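Local coordinates for [Ribosomal protein bS18]-alanine N-acetyltransferase (Escherichia coli O157:H7, PDB 5ISV) that transfers an acetyl group from acetyl-CoA to the N-terminal alanine of ribosomal protein bS18, as a member of the GNAT acetyltransferase family, at residues F43-N48 and G81-E86. Residues are numbered along the deposited sequence; the frame is centred on the assembly and turned at random.
Sequences FQLTQN and GRALLE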
# COMPACT_ATOMS: atom_id res chain seq x y z
N PHE A 43 4.41 5.43 -5.04
CA PHE A 43 4.18 6.86 -4.64
C PHE A 43 4.90 7.16 -3.34
O PHE A 43 5.11 6.31 -2.49
CB PHE A 43 2.67 7.13 -4.45
CG PHE A 43 1.89 7.10 -5.74
CD1 PHE A 43 2.08 8.09 -6.72
CD2 PHE A 43 0.97 6.07 -5.99
CE1 PHE A 43 1.38 8.08 -7.89
CE2 PHE A 43 0.28 6.04 -7.18
CZ PHE A 43 0.48 7.02 -8.13
N GLN A 44 5.21 8.48 -3.18
CA GLN A 44 5.79 9.00 -1.95
C GLN A 44 5.02 10.25 -1.55
O GLN A 44 4.40 10.88 -2.42
CB GLN A 44 7.26 9.36 -2.17
CG GLN A 44 7.47 10.42 -3.27
CD GLN A 44 8.88 10.96 -3.34
OE1 GLN A 44 9.47 11.28 -2.32
NE2 GLN A 44 9.43 11.03 -4.54
N LEU A 45 4.96 10.47 -0.25
CA LEU A 45 4.38 11.73 0.28
C LEU A 45 5.50 12.44 1.01
O LEU A 45 6.19 11.88 1.86
CB LEU A 45 3.22 11.41 1.22
CG LEU A 45 2.45 12.63 1.74
CD1 LEU A 45 1.01 12.29 2.05
CD2 LEU A 45 3.11 13.26 2.97
N THR A 46 5.71 13.71 0.66
CA THR A 46 6.76 14.51 1.27
C THR A 46 6.05 15.62 2.08
O THR A 46 5.05 16.17 1.64
CB THR A 46 7.67 15.12 0.21
OG1 THR A 46 6.89 15.94 -0.65
CG2 THR A 46 8.42 14.14 -0.59
N GLN A 47 6.54 15.84 3.29
CA GLN A 47 6.05 16.94 4.14
C GLN A 47 7.24 17.86 4.37
O GLN A 47 8.29 17.47 4.89
CB GLN A 47 5.55 16.44 5.48
CG GLN A 47 5.04 17.61 6.32
CD GLN A 47 4.40 17.15 7.60
OE1 GLN A 47 4.96 17.33 8.69
NE2 GLN A 47 3.21 16.61 7.50
N ASN A 48 7.05 19.14 4.03
CA ASN A 48 8.06 20.19 4.22
C ASN A 48 9.45 19.75 3.82
O ASN A 48 10.44 19.89 4.56
CB ASN A 48 7.95 20.68 5.64
CG ASN A 48 6.57 21.30 5.93
OD1 ASN A 48 5.89 21.84 5.03
ND2 ASN A 48 6.15 21.20 7.17
N GLY A 81 -0.94 8.40 5.83
CA GLY A 81 -1.23 7.09 5.24
C GLY A 81 -2.52 7.09 4.43
O GLY A 81 -2.53 6.64 3.29
N ARG A 82 -3.61 7.61 5.00
CA ARG A 82 -4.88 7.83 4.24
C ARG A 82 -4.68 8.65 3.02
O ARG A 82 -5.28 8.35 1.99
CB ARG A 82 -5.97 8.57 5.02
CG ARG A 82 -6.78 7.74 5.91
CD ARG A 82 -7.72 8.59 6.74
NE ARG A 82 -8.46 7.78 7.67
CZ ARG A 82 -9.61 7.15 7.39
NH1 ARG A 82 -10.19 7.26 6.19
NH2 ARG A 82 -10.18 6.41 8.32
N ALA A 83 -3.95 9.77 3.16
CA ALA A 83 -3.81 10.65 2.00
C ALA A 83 -3.16 9.87 0.86
O ALA A 83 -3.57 10.01 -0.28
CB ALA A 83 -3.01 11.92 2.36
N LEU A 84 -2.13 9.11 1.20
CA LEU A 84 -1.37 8.40 0.21
C LEU A 84 -2.22 7.25 -0.42
O LEU A 84 -2.27 7.09 -1.65
CB LEU A 84 -0.11 7.90 0.88
CG LEU A 84 0.95 7.32 -0.02
CD1 LEU A 84 1.36 8.23 -1.16
CD2 LEU A 84 2.18 6.93 0.81
N LEU A 85 -2.98 6.55 0.41
CA LEU A 85 -3.88 5.50 -0.07
C LEU A 85 -4.98 6.06 -0.94
O LEU A 85 -5.28 5.52 -1.98
CB LEU A 85 -4.47 4.78 1.10
CG LEU A 85 -3.48 3.83 1.75
CD1 LEU A 85 -3.98 3.55 3.16
CD2 LEU A 85 -3.25 2.52 0.95
N GLU A 86 -5.58 7.18 -0.54
CA GLU A 86 -6.60 7.82 -1.35
C GLU A 86 -6.09 8.23 -2.74
O GLU A 86 -6.78 8.05 -3.76
CB GLU A 86 -7.24 9.00 -0.54
CG GLU A 86 -8.09 8.50 0.67
CD GLU A 86 -8.53 9.54 1.72
OE1 GLU A 86 -7.93 10.64 1.82
OE2 GLU A 86 -9.48 9.23 2.50
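Ala83 and Leu84, neighbours on helix 80-94, meet the face of strand 43-47 from which Phe43 and Leu45 project. Over the two segments, helix and strand axes run 140° apart in N-to-C direction and approach to 9.0 Å, a spacing bridged by side chains and not by backbone bonds. Ala83 comes first: its methyl CB touches the tip of Leu45, at 4.0 Å from CD1, toward the margin of the contact. Leu84 carries most of the rest. With CG anti to the backbone N (chi1 -170°) the branch is carried toward the strand, and the second torsion (chi2 53°) makes CD1 the leading methyl, ending 3.7 Å from CB of Phe43. The same methyl lies over the main chain between the two projecting residues, 4.2 Å from C of Gln44, and is 4.4 Å from CB of Leu45. One methyl thus fits between two side chains that are two residues apart on the strand. Phe43 meets it through CB alone, because its ring leads away to an edge-to-face contact with His87 farther along the helix. Ile4, Ala53 and Ala55 of the flanking strands also touch Leu84, whose side chain lies about 5 Å from that of Ile69, a predicted acetyl-CoA-binding residue. Helix 80-94 is thereby seated on the N-terminal half of the GNAT sheet. With no hydrogen bond crossing and four of five touching residues buried, the contact rests on apolar burial, while the strand's backbone hydrogen bonds go to strands 2-6 and 50-60.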